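Local structure of inositol dehydrogenase (Lactobacillus casei, 4MKZ) at residues Ile159-Leu164 with Leu241-Met246; Gly26-Ile31 with Gln297-Arg302. The protein probably acts as an NAD(H)-dependent scyllo-inositol dehydrogenase of the Gfo/Idh/MocA family, oxidising a hydroxyl of the cyclic polyol. All blocks are in the same frame, centred on the assembly; numbering follows the deposited sequence.

Contact 1 of 2, residues Ile159-Leu164 with Leu241-Met246; sequences IGDITL and LEDKTM
With CG anti to the backbone N (chi1 -179°), Leu-164 lays its CD1 branch across Met-246 at CB, and Met-246 has its own CG anti to the carbonyl carbon (chi1 -58°); the two side chains lie on the same face of the sheet. They meet at a parallel beta bridge where strands 162-172 and 246-252 begin side by side in the open-faced sheet of the C-terminal domain. Leu-164 CD1 rests 4.0 Å from Met-246 CB, and a bend at chi3 brings Met-246 CE back to 3.7 Å from Thr-163 O. That carbonyl accepts the fairly straight bond from Met-246 N, 3.0 Å long, the donor nitrogen lying 27° out of the carbonyl plane. On its other side strand 162-172 meets strand 260-267 through a classic beta bulge, Thr-163 and Leu-164 both facing Ile-266. Just ahead of the two strand starts, Asp-161 OD2 and Asp-243 OD2 stand 4.4 Å apart, like charges probably offset by Lys-209 and by Arg-221 of the second subunit, each salt-bridged to both acids. Arg-221 of that subunit also bonds to Ile-162 O, so the strand start forms part of the subunit interface. Within the bridge pair itself, Leu-164 CA makes a C-H...O contact of 3.1 Å with Met-246 O.

Contact 2 of 2, residues Gly26-Ile31 with Gln297-Arg302; sequences GRLGKI and QNFPER
Helix 27-38 and the short helix 299-302 come together at their first turns, Ile-31 and Pro-300 being the nearest backbone pair with CA atoms 7.8 Å apart, and no hydrogen bond joins residues 26-31 to 297-302. Gly-26 is the N-cap of the first helix and, with Gly-29, fits a GxGxxG pattern of the Rossmann fold, consistent with a dinucleotide-binding turn. Asn-298 caps the second helix, its OD1 accepting from Glu-301 N at 3.1 Å, nearly in line with the side-chain C=O. Arg-27 reaches across: its CG is turned opposite the backbone N (chi1 -176°) and the chain runs extended to NE, bringing the guanidinium to Pro-300, whose CG lies over one face, 3.6 Å from Arg-27 NE. The planes of this group and the Phe-299 ring are 68° apart, and Arg-27 NH1 approaches Phe-299 CE2 to 3.7 Å. Arg-27 NH2 lies 3.7 Å from Asn-298 CB. An alanine in place of Asn-298 would keep that CB but is likely to leave Glu-301 N without its side-chain cap and to thin the packing beside the guanidinium. Phe-299 also packs on Phe-307 and lies near a bound citrate, probably from the crystallisation liquor. Leu-28 CD1 meets the edge of the Phe-299 ring at CE1, while Ile-31 CD1 presses on Pro-300 CB at 3.6 Å.

In the fold
From the N terminus, the chain completes strand 18-23 and enters helix 27-38, where the first half of contact 2 lies. It then builds the rest of the parallel sheet of the Rossmann domain, which probably binds the dinucleotide, before helix 145-155 leads to residues 159-164. Contact 1 closes at 241-246, after the chain has passed through helix 191-207 and strands 211-219 and 234-241, and so joins two strands within the C-terminal sheet. Only later, past strand 290-293, does 297-302 return to helix 27-38. Contact 2 thus encloses contact 1 in sequence and ties helix 27-38 of the Rossmann domain to helix 299-302. Their centres are 32 Å apart, on opposite sides of the chain's centre.

Contact 1 of 2, residues Ile159-Leu164 with Leu241-Met246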
loop_
_atom_site.group_PDB
_atom_site.type_symbol
_atom_site.label_atom_id
_atom_site.label_comp_id
_atom_site.label_asym_id
_atom_site.label_seq_id
_atom_site.Cartn_x
_atom_site.Cartn_y
_atom_site.Cartn_z
ATOM N N ILE A 159 18.697 6.193 -9.312
ATOM C CA ILE A 159 19.005 4.929 -8.642
ATOM C C ILE A 159 20.410 4.437 -8.973
ATOM O O ILE A 159 20.787 3.328 -8.606
ATOM C CB ILE A 159 17.987 3.797 -8.934
ATOM C CG1 ILE A 159 18.036 3.398 -10.404
ATOM C CG2 ILE A 159 16.578 4.198 -8.514
ATOM C CD1 ILE A 159 17.336 2.083 -10.682
ATOM N N GLY A 160 21.181 5.278 -9.654
ATOM C CA GLY A 160 22.555 4.943 -9.986
ATOM C C GLY A 160 22.580 3.938 -11.114
ATOM O O GLY A 160 21.642 3.868 -11.913
ATOM N N ASP A 161 23.647 3.154 -11.191
ATOM C CA ASP A 161 23.709 2.143 -12.230
ATOM C C ASP A 161 22.819 0.971 -11.853
ATOM O O ASP A 161 22.693 0.620 -10.681
ATOM C CB ASP A 161 25.135 1.656 -12.434
ATOM C CG ASP A 161 25.260 0.748 -13.636
ATOM O OD1 ASP A 161 24.560 0.974 -14.652
ATOM O OD2 ASP A 161 26.053 -0.204 -13.558
ATOM N N ILE A 162 22.208 0.361 -12.857
ATOM C CA ILE A 162 21.330 -0.777 -12.641
ATOM C C ILE A 162 22.141 -2.038 -12.381
ATOM O O ILE A 162 23.024 -2.384 -13.152
ATOM C CB ILE A 162 20.440 -0.997 -13.875
ATOM C CG1 ILE A 162 19.502 0.193 -14.049
ATOM C CG2 ILE A 162 19.685 -2.327 -13.755
ATOM C CD1 ILE A 162 18.728 0.176 -15.365
ATOM N N THR A 163 21.857 -2.718 -11.272
ATOM C CA THR A 163 22.537 -3.963 -10.954
ATOM C C THR A 163 21.674 -5.181 -11.300
ATOM O O THR A 163 22.176 -6.224 -11.681
ATOM C CB THR A 163 22.915 -4.033 -9.470
ATOM O OG1 THR A 163 21.732 -4.211 -8.695
ATOM C CG2 THR A 163 23.617 -2.761 -9.031
ATOM N N LEU A 164 20.364 -5.043 -11.172
ATOM C CA LEU A 164 19.482 -6.170 -11.448
ATOM C C LEU A 164 18.114 -5.683 -11.896
ATOM O O LEU A 164 17.587 -4.704 -11.362
ATOM C CB LEU A 164 19.345 -7.043 -10.186
ATOM C CG LEU A 164 18.480 -8.310 -10.269
ATOM C CD1 LEU A 164 19.034 -9.369 -9.321
ATOM C CD2 LEU A 164 17.031 -8.021 -9.897
ATOM N N LEU A 241 23.929 -10.213 -18.040
ATOM C CA LEU A 241 24.140 -9.234 -19.119
ATOM C C LEU A 241 25.640 -8.977 -19.352
ATOM O O LEU A 241 26.483 -9.469 -18.603
ATOM C CB LEU A 241 23.390 -7.931 -18.838
ATOM C CG LEU A 241 21.900 -7.890 -19.194
ATOM C CD1 LEU A 241 21.096 -8.938 -18.445
ATOM C CD2 LEU A 241 21.334 -6.504 -18.933
ATOM N N GLU A 242 25.957 -8.190 -20.378
ATOM C CA GLU A 242 27.335 -8.018 -20.850
ATOM C C GLU A 242 28.322 -7.467 -19.825
ATOM O O GLU A 242 29.516 -7.773 -19.893
ATOM C CB GLU A 242 27.343 -7.112 -22.084
ATOM C CG GLU A 242 26.734 -5.749 -21.817
ATOM C CD GLU A 242 27.049 -4.743 -22.898
ATOM O OE1 GLU A 242 28.240 -4.602 -23.251
ATOM O OE2 GLU A 242 26.105 -4.096 -23.393
ATOM N N ASP A 243 27.838 -6.652 -18.894
ATOM C CA ASP A 243 28.686 -6.076 -17.856
ATOM C C ASP A 243 28.451 -6.782 -16.533
ATOM O O ASP A 243 28.793 -6.259 -15.469
ATOM C CB ASP A 243 28.404 -4.581 -17.701
ATOM C CG ASP A 243 26.964 -4.302 -17.317
ATOM O OD1 ASP A 243 26.084 -5.100 -17.709
ATOM O OD2 ASP A 243 26.716 -3.284 -16.630
ATOM N N LYS A 244 27.887 -7.987 -16.629
ATOM C CA LYS A 244 27.573 -8.834 -15.477
ATOM C C LYS A 244 26.381 -8.295 -14.675
ATOM O O LYS A 244 26.196 -8.668 -13.514
ATOM C CB LYS A 244 28.797 -9.059 -14.587
ATOM C CG LYS A 244 30.022 -9.601 -15.319
ATOM C CD LYS A 244 30.054 -11.120 -15.323
ATOM C CE LYS A 244 31.303 -11.643 -16.041
ATOM N NZ LYS A 244 31.399 -11.127 -17.437
ATOM N N THR A 245 25.604 -7.408 -15.313
ATOM C CA THR A 245 24.274 -7.008 -14.840
ATOM C C THR A 245 23.441 -8.257 -14.783
ATOM O O THR A 245 23.609 -9.164 -15.599
ATOM C CB THR A 245 23.564 -6.048 -15.841
ATOM O OG1 THR A 245 24.327 -4.857 -15.980
ATOM C CG2 THR A 245 22.146 -5.669 -15.374
ATOM N N MET A 246 22.505 -8.298 -13.849
ATOM C CA MET A 246 21.703 -9.489 -13.689
ATOM C C MET A 246 20.272 -9.214 -14.066
ATOM O O MET A 246 19.784 -8.099 -13.910
ATOM C CB MET A 246 21.778 -9.940 -12.234
ATOM C CG MET A 246 23.192 -10.206 -11.809
ATOM S SD MET A 246 23.375 -10.545 -10.050
ATOM C CE MET A 246 23.239 -8.911 -9.344
#

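Contact 2 of 2, residues Gly26-Ile31 with Gln297-Arg302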
loop_
_atom_site.group_PDB
_atom_site.type_symbol
_atom_site.label_atom_id
_atom_site.label_comp_id
_atom_site.label_asym_id
_atom_site.label_seq_id
_atom_site.Cartn_x
_atom_site.Cartn_y
_atom_site.Cartn_z
ATOM N N GLY A 26 -7.835 -9.789 -34.859
ATOM C CA GLY A 26 -8.019 -10.484 -33.596
ATOM C C GLY A 26 -8.256 -9.480 -32.477
ATOM O O GLY A 26 -8.584 -8.320 -32.731
ATOM N N ARG A 27 -8.085 -9.911 -31.235
ATOM C CA ARG A 27 -8.394 -9.043 -30.110
ATOM C C ARG A 27 -7.565 -7.763 -30.158
ATOM O O ARG A 27 -8.108 -6.654 -30.058
ATOM C CB ARG A 27 -8.139 -9.785 -28.803
ATOM C CG ARG A 27 -8.521 -9.012 -27.560
ATOM C CD ARG A 27 -7.997 -9.731 -26.340
ATOM N NE ARG A 27 -8.661 -9.302 -25.116
ATOM C CZ ARG A 27 -8.404 -9.815 -23.920
ATOM N NH1 ARG A 27 -7.490 -10.767 -23.802
ATOM N NH2 ARG A 27 -9.057 -9.380 -22.851
ATOM N N LEU A 28 -6.251 -7.922 -30.313
ATOM C CA LEU A 28 -5.352 -6.776 -30.344
ATOM C C LEU A 28 -5.548 -5.928 -31.594
ATOM O O LEU A 28 -5.532 -4.705 -31.521
ATOM C CB LEU A 28 -3.893 -7.217 -30.208
ATOM C CG LEU A 28 -2.845 -6.107 -30.249
ATOM C CD1 LEU A 28 -3.081 -5.104 -29.143
ATOM C CD2 LEU A 28 -1.436 -6.691 -30.165
ATOM N N GLY A 29 -5.721 -6.577 -32.744
ATOM C CA GLY A 29 -5.993 -5.863 -33.984
ATOM C C GLY A 29 -7.212 -4.961 -33.885
ATOM O O GLY A 29 -7.191 -3.830 -34.364
ATOM N N LYS A 30 -8.269 -5.464 -33.256
ATOM C CA LYS A 30 -9.492 -4.691 -33.091
ATOM C C LYS A 30 -9.299 -3.498 -32.162
ATOM O O LYS A 30 -9.894 -2.447 -32.379
ATOM C CB LYS A 30 -10.632 -5.588 -32.613
ATOM C CG LYS A 30 -11.235 -6.415 -33.749
ATOM C CD LYS A 30 -12.299 -7.368 -33.234
ATOM C CE LYS A 30 -13.059 -7.988 -34.398
ATOM N NZ LYS A 30 -14.082 -8.952 -33.922
ATOM N N ILE A 31 -8.464 -3.657 -31.143
ATOM C CA ILE A 31 -8.092 -2.516 -30.311
ATOM C C ILE A 31 -7.378 -1.420 -31.111
ATOM O O ILE A 31 -7.768 -0.254 -31.051
ATOM C CB ILE A 31 -7.218 -2.952 -29.128
ATOM C CG1 ILE A 31 -8.042 -3.826 -28.174
ATOM C CG2 ILE A 31 -6.643 -1.732 -28.392
ATOM C CD1 ILE A 31 -7.203 -4.580 -27.158
ATOM N N GLN A 297 -7.257 -6.732 -15.083
ATOM C CA GLN A 297 -7.579 -8.131 -15.382
ATOM C C GLN A 297 -6.959 -8.680 -16.648
ATOM O O GLN A 297 -6.830 -9.894 -16.814
ATOM C CB GLN A 297 -9.097 -8.317 -15.441
ATOM C CG GLN A 297 -9.758 -8.244 -14.085
ATOM C CD GLN A 297 -9.177 -9.244 -13.109
ATOM O OE1 GLN A 297 -9.196 -10.456 -13.344
ATOM N NE2 GLN A 297 -8.631 -8.740 -12.011
ATOM N N ASN A 298 -6.578 -7.792 -17.553
ATOM C CA ASN A 298 -6.090 -8.218 -18.847
ATOM C C ASN A 298 -5.256 -7.129 -19.490
ATOM O O ASN A 298 -5.304 -5.975 -19.054
ATOM C CB ASN A 298 -7.273 -8.591 -19.750
ATOM C CG ASN A 298 -8.401 -7.582 -19.684
ATOM O OD1 ASN A 298 -8.237 -6.410 -20.040
ATOM N ND2 ASN A 298 -9.568 -8.035 -19.240
ATOM N N PHE A 299 -4.507 -7.484 -20.530
ATOM C CA PHE A 299 -3.663 -6.498 -21.203
ATOM C C PHE A 299 -4.393 -5.277 -21.801
ATOM O O PHE A 299 -3.847 -4.172 -21.747
ATOM C CB PHE A 299 -2.695 -7.152 -22.210
ATOM C CG PHE A 299 -3.325 -7.528 -23.521
ATOM C CD1 PHE A 299 -3.394 -6.617 -24.560
ATOM C CD2 PHE A 299 -3.805 -8.814 -23.730
ATOM C CE1 PHE A 299 -3.963 -6.964 -25.778
ATOM C CE2 PHE A 299 -4.369 -9.171 -24.953
ATOM C CZ PHE A 299 -4.449 -8.244 -25.972
ATOM N N PRO A 300 -5.616 -5.449 -22.369
ATOM C CA PRO A 300 -6.231 -4.243 -22.929
ATOM C C PRO A 300 -6.542 -3.210 -21.873
ATOM O O PRO A 300 -6.491 -2.016 -22.145
ATOM C CB PRO A 300 -7.537 -4.767 -23.557
ATOM C CG PRO A 300 -7.234 -6.186 -23.888
ATOM C CD PRO A 300 -6.400 -6.651 -22.713
ATOM N N GLU A 301 -6.876 -3.673 -20.677
ATOM C CA GLU A 301 -7.147 -2.774 -19.571
ATOM C C GLU A 301 -5.841 -2.138 -19.073
ATOM O O GLU A 301 -5.729 -0.917 -18.972
ATOM C CB GLU A 301 -7.825 -3.543 -18.435
ATOM C CG GLU A 301 -8.093 -2.694 -17.225
ATOM C CD GLU A 301 -8.627 -3.484 -16.041
ATOM O OE1 GLU A 301 -8.873 -2.845 -14.998
ATOM O OE2 GLU A 301 -8.803 -4.725 -16.152
ATOM N N ARG A 302 -4.848 -2.967 -18.787
ATOM C CA ARG A 302 -3.592 -2.467 -18.219
ATOM C C ARG A 302 -2.871 -1.514 -19.165
ATOM O O ARG A 302 -2.353 -0.482 -18.737
ATOM C CB ARG A 302 -2.669 -3.626 -17.853
ATOM C CG ARG A 302 -1.230 -3.216 -17.513
ATOM C CD ARG A 302 -1.133 -2.356 -16.243
ATOM N NE ARG A 302 0.262 -1.979 -15.993
ATOM C CZ ARG A 302 0.851 -0.887 -16.487
ATOM N NH1 ARG A 302 0.171 -0.041 -17.255
ATOM N NH2 ARG A 302 2.131 -0.636 -16.207
#